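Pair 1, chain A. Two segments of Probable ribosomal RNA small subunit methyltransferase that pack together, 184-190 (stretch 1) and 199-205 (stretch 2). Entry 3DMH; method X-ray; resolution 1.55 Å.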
# COMPACT_ATOMS: atom_id res chain seq x y z
N SER A 184 1.97 -17.95 -10.35
CA SER A 184 3.30 -17.39 -10.19
C SER A 184 3.13 -15.93 -9.82
O SER A 184 2.35 -15.21 -10.45
CB SER A 184 4.08 -17.51 -11.50
OG SER A 184 5.45 -17.30 -11.27
N LEU A 185 3.86 -15.49 -8.80
CA LEU A 185 3.62 -14.16 -8.23
C LEU A 185 4.72 -13.15 -8.50
O LEU A 185 4.45 -11.94 -8.59
CB LEU A 185 3.42 -14.29 -6.73
CG LEU A 185 2.22 -15.12 -6.28
CD1 LEU A 185 2.41 -15.55 -4.84
CD2 LEU A 185 0.92 -14.34 -6.47
N TRP A 186 5.94 -13.62 -8.62
CA TRP A 186 7.06 -12.72 -8.78
C TRP A 186 7.33 -12.38 -10.22
O TRP A 186 7.30 -13.25 -11.10
CB TRP A 186 8.31 -13.31 -8.15
CG TRP A 186 8.33 -13.22 -6.66
CD1 TRP A 186 7.98 -14.20 -5.77
CD2 TRP A 186 8.75 -12.10 -5.87
NE1 TRP A 186 8.15 -13.75 -4.48
CE2 TRP A 186 8.62 -12.47 -4.51
CE3 TRP A 186 9.23 -10.81 -6.18
CZ2 TRP A 186 8.95 -11.60 -3.46
CZ3 TRP A 186 9.55 -9.95 -5.13
CH2 TRP A 186 9.41 -10.35 -3.80
N ARG A 187 7.59 -11.10 -10.47
CA ARG A 187 8.05 -10.62 -11.76
C ARG A 187 9.37 -9.88 -11.57
O ARG A 187 9.66 -9.35 -10.50
CB ARG A 187 7.01 -9.70 -12.42
CG ARG A 187 5.66 -10.38 -12.74
CD ARG A 187 5.80 -11.59 -13.66
NE ARG A 187 4.51 -12.24 -13.90
CZ ARG A 187 4.09 -13.36 -13.30
NH1 ARG A 187 4.85 -13.99 -12.42
NH2 ARG A 187 2.89 -13.85 -13.61
N ALA A 188 10.18 -9.85 -12.62
CA ALA A 188 11.43 -9.09 -12.61
C ALA A 188 11.55 -8.36 -13.93
O ALA A 188 11.04 -8.81 -14.96
CB ALA A 188 12.62 -10.02 -12.41
N PHE A 189 12.24 -7.22 -13.90
CA PHE A 189 12.59 -6.51 -15.12
C PHE A 189 13.88 -5.73 -14.90
O PHE A 189 14.22 -5.38 -13.78
CB PHE A 189 11.44 -5.59 -15.56
CG PHE A 189 11.27 -4.37 -14.68
CD1 PHE A 189 11.93 -3.19 -15.00
CD2 PHE A 189 10.47 -4.42 -13.54
CE1 PHE A 189 11.80 -2.06 -14.20
CE2 PHE A 189 10.31 -3.29 -12.74
CZ PHE A 189 10.98 -2.11 -13.06
N SER A 190 14.63 -5.48 -15.97
CA SER A 190 15.86 -4.72 -15.82
C SER A 190 15.71 -3.30 -16.37
O SER A 190 14.92 -3.07 -17.28
CB SER A 190 17.03 -5.45 -16.48
OG SER A 190 17.15 -5.10 -17.85
N THR A 199 18.18 -4.78 -11.73
CA THR A 199 17.09 -5.71 -11.96
C THR A 199 16.14 -5.60 -10.79
O THR A 199 16.47 -6.01 -9.68
CB THR A 199 17.56 -7.16 -12.11
OG1 THR A 199 18.46 -7.24 -13.23
CG2 THR A 199 16.39 -8.09 -12.37
N PHE A 200 14.97 -5.05 -11.06
CA PHE A 200 13.93 -4.94 -10.04
C PHE A 200 13.07 -6.20 -9.97
O PHE A 200 12.84 -6.88 -10.97
CB PHE A 200 13.08 -3.70 -10.27
CG PHE A 200 13.86 -2.42 -10.19
CD1 PHE A 200 14.14 -1.83 -8.96
CD2 PHE A 200 14.34 -1.81 -11.35
CE1 PHE A 200 14.87 -0.64 -8.89
CE2 PHE A 200 15.08 -0.63 -11.29
CZ PHE A 200 15.34 -0.04 -10.05
N HIS A 201 12.59 -6.48 -8.76
CA HIS A 201 11.79 -7.67 -8.49
C HIS A 201 10.59 -7.21 -7.71
O HIS A 201 10.73 -6.41 -6.79
CB HIS A 201 12.57 -8.65 -7.63
CG HIS A 201 13.64 -9.38 -8.38
ND1 HIS A 201 14.85 -8.80 -8.70
CD2 HIS A 201 13.66 -10.62 -8.90
CE1 HIS A 201 15.59 -9.67 -9.37
NE2 HIS A 201 14.89 -10.78 -9.51
N HIS A 202 9.43 -7.69 -8.10
CA HIS A 202 8.23 -7.32 -7.36
C HIS A 202 7.09 -8.31 -7.44
O HIS A 202 6.97 -9.11 -8.38
CB HIS A 202 7.76 -5.91 -7.77
CG HIS A 202 7.38 -5.80 -9.21
ND1 HIS A 202 6.20 -6.33 -9.70
CD2 HIS A 202 8.01 -5.24 -10.26
CE1 HIS A 202 6.12 -6.08 -11.00
NE2 HIS A 202 7.21 -5.43 -11.36
N LEU A 203 6.27 -8.25 -6.39
CA LEU A 203 5.03 -8.99 -6.29
C LEU A 203 3.90 -8.20 -6.97
O LEU A 203 4.12 -7.05 -7.40
CB LEU A 203 4.70 -9.26 -4.82
CG LEU A 203 5.64 -10.23 -4.09
CD1 LEU A 203 5.46 -10.06 -2.58
CD2 LEU A 203 5.34 -11.66 -4.48
N PRO A 204 2.70 -8.81 -7.09
CA PRO A 204 1.61 -8.07 -7.71
C PRO A 204 1.16 -6.87 -6.89
O PRO A 204 1.30 -6.86 -5.65
CB PRO A 204 0.46 -9.10 -7.75
CG PRO A 204 1.10 -10.44 -7.62
CD PRO A 204 2.31 -10.20 -6.75
N GLY A 205 0.66 -5.85 -7.60
CA GLY A 205 -0.06 -4.74 -6.97
C GLY A 205 0.79 -3.52 -6.67
O GLY A 205 0.27 -2.46 -6.27
O HOH W 1 4.44 -9.36 -9.81

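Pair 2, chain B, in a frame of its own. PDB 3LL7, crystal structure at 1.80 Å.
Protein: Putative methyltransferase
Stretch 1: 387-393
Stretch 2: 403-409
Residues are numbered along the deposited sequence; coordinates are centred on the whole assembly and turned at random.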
# COMPACT_ATOMS: atom_id res chain seq x y z
N GLY B 387 -21.28 8.46 16.72
CA GLY B 387 -21.87 9.70 16.25
C GLY B 387 -21.16 10.23 15.03
O GLY B 387 -20.27 9.60 14.48
N GLU B 388 -21.54 11.43 14.63
CA GLU B 388 -21.07 12.01 13.38
C GLU B 388 -20.03 13.11 13.59
O GLU B 388 -19.47 13.60 12.63
CB GLU B 388 -22.26 12.57 12.60
CG GLU B 388 -23.26 11.51 12.15
CD GLU B 388 -22.63 10.46 11.26
OE1 GLU B 388 -21.86 10.83 10.34
OE2 GLU B 388 -22.92 9.26 11.47
N LYS B 389 -19.79 13.50 14.84
CA LYS B 389 -18.89 14.61 15.14
C LYS B 389 -17.49 14.10 15.46
O LYS B 389 -17.31 12.94 15.85
CB LYS B 389 -19.39 15.40 16.36
CG LYS B 389 -20.85 15.89 16.30
CD LYS B 389 -21.10 16.87 15.18
CE LYS B 389 -22.55 17.41 15.20
NZ LYS B 389 -22.80 18.43 16.27
N THR B 390 -16.51 14.98 15.34
CA THR B 390 -15.12 14.68 15.69
C THR B 390 -14.59 15.75 16.62
O THR B 390 -14.79 16.94 16.38
CB THR B 390 -14.25 14.63 14.43
OG1 THR B 390 -14.70 13.54 13.62
CG2 THR B 390 -12.75 14.42 14.76
N LEU B 391 -13.88 15.32 17.69
CA LEU B 391 -13.11 16.25 18.52
C LEU B 391 -11.66 16.11 18.07
O LEU B 391 -11.15 14.99 18.01
CB LEU B 391 -13.26 15.91 20.00
CG LEU B 391 -14.48 16.47 20.72
CD1 LEU B 391 -14.67 15.73 22.09
CD2 LEU B 391 -14.27 18.00 20.90
N MSE B 392 -11.04 17.23 17.72
CA MSE B 392 -9.69 17.24 17.15
C MSE B 392 -8.74 18.02 18.06
O MSE B 392 -8.93 19.23 18.29
CB MSE B 392 -9.70 17.87 15.73
CG MSE B 392 -8.29 18.17 15.16
SE MSE B 392 -7.42 16.56 14.54
CE MSE B 392 -8.53 16.16 13.03
N GLY B 393 -7.71 17.38 18.57
CA GLY B 393 -6.72 18.13 19.37
C GLY B 393 -5.61 18.59 18.44
O GLY B 393 -5.09 17.79 17.68
N LEU B 403 -8.89 22.35 21.25
CA LEU B 403 -9.75 21.26 20.78
C LEU B 403 -10.75 21.85 19.81
O LEU B 403 -11.36 22.92 20.07
CB LEU B 403 -10.52 20.60 21.97
CG LEU B 403 -9.58 19.77 22.88
CD1 LEU B 403 -10.26 19.43 24.21
CD2 LEU B 403 -9.25 18.48 22.17
N LEU B 404 -10.90 21.17 18.67
CA LEU B 404 -11.94 21.58 17.70
C LEU B 404 -13.05 20.56 17.71
O LEU B 404 -12.80 19.35 17.64
CB LEU B 404 -11.35 21.66 16.28
CG LEU B 404 -9.99 22.37 16.08
CD1 LEU B 404 -9.59 22.28 14.58
CD2 LEU B 404 -10.11 23.84 16.54
N LEU B 405 -14.28 21.08 17.77
CA LEU B 405 -15.48 20.26 17.55
C LEU B 405 -15.89 20.44 16.09
O LEU B 405 -16.13 21.56 15.65
CB LEU B 405 -16.63 20.69 18.49
CG LEU B 405 -17.88 19.79 18.31
CD1 LEU B 405 -17.51 18.35 18.77
CD2 LEU B 405 -19.04 20.34 19.15
N LEU B 406 -15.90 19.32 15.36
CA LEU B 406 -16.04 19.31 13.89
C LEU B 406 -17.21 18.42 13.49
O LEU B 406 -17.45 17.41 14.15
CB LEU B 406 -14.75 18.73 13.26
CG LEU B 406 -13.44 19.44 13.65
CD1 LEU B 406 -12.25 18.70 13.04
CD2 LEU B 406 -13.50 20.89 13.18
N ARG B 407 -17.91 18.76 12.43
CA ARG B 407 -18.80 17.81 11.74
C ARG B 407 -18.31 17.63 10.30
O ARG B 407 -17.66 18.50 9.77
CB ARG B 407 -20.26 18.26 11.79
CG ARG B 407 -20.61 19.45 10.95
CD ARG B 407 -22.14 19.60 10.84
NE ARG B 407 -22.45 20.68 9.91
CZ ARG B 407 -22.48 21.96 10.24
NH1 ARG B 407 -22.76 22.89 9.31
NH2 ARG B 407 -22.24 22.34 11.50
N LYS B 408 -18.63 16.50 9.67
CA LYS B 408 -18.28 16.29 8.24
C LYS B 408 -18.87 17.37 7.34
O LYS B 408 -19.99 17.82 7.56
CB LYS B 408 -18.78 14.95 7.74
CG LYS B 408 -18.25 13.77 8.54
CD LYS B 408 -19.18 12.59 8.28
CE LYS B 408 -18.73 11.36 9.05
NZ LYS B 408 -19.78 10.32 8.86
N ALA B 409 -18.13 17.76 6.32
CA ALA B 409 -18.59 18.77 5.40
C ALA B 409 -19.67 18.25 4.42
O ALA B 409 -20.49 19.04 3.94
CB ALA B 409 -17.42 19.38 4.65
O HOH W 2 -20.55 14.75 10.66

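Both pairs are two-stranded antiparallel ladders of nearly the same shape: the N, CA and C atoms of 14 residues superpose with an RMSD of 0.9 Å, and the strand directions differ by 161° in pair 1 and 158° in pair 2, with axes approaching to 4.5 Å in each. The hydrogen-bonded positions coincide. In pair 1, Arg A187 N donates to His A202 O (3.0 Å) and His A202 N to Arg A187 O (2.9 Å); at the matching positions of pair 2, Thr B390 N donates to Leu B406 O (2.9 Å) and Leu B406 N to Thr B390 O (2.8 Å). The next such pair, Phe A189 with Phe A200, matches Met B392 (selenomethionine) with Leu B404, again with two backbone bonds.

On the face carrying these residues, pair 1 uses rings. Phe A200 CB lies over the Phe A189 ring, 4.1 Å from the centroid of its six carbons, while His A202 CD2 meets the ring edge, 3.9 Å from Phe A189 CE2. Pair 2 fills the matching sites with aliphatic chains: Met B392 CB reaches Leu B406 CD1 at 3.8 Å and Leu B404 CB at 4.2 Å. The diagonal contact from Phe A189 to His A202 thus recurs between Met B392 and Leu B406 without an aromatic group.

The opposite face differs in how the gap is bridged. Ala A188 is short, but its CB sits over the His A201 ring, 3.7 Å from His A201 CD2. The matching Leu B391 and Leu B405 meet through their branches, CD2 to CD1 at 3.9 Å. At the matched positions Ser A190 and Gly B393, the serine CB is 4.0 Å from Thr A199 OG1, whereas glycine offers its CA to Leu B403 CD2 at 3.8 Å.

The greatest change in chemistry lies near the start of stretch 1. Leu A203 CD2 packs over the Trp A186 ring, 3.4 Å from Trp A186 CE2, and Leu A185 CD2 approaches Pro A204 CG at 4.1 Å. The position of Trp A186 is held by Lys B389, whose CD lies 3.8 Å from Arg B407 CB, so the charged residues still pack through their aliphatic portions. Where Leu A185 faces Pro A204, Glu B388 OE1 forms a salt bridge with Lys B408 NZ at 2.6 Å. A water bridges each pair here, linking Leu A185 O to His A202 O (2.9 Å to each) in pair 1, and Glu B388 O (2.5 Å) to Lys B408 N (2.8 Å) in pair 2.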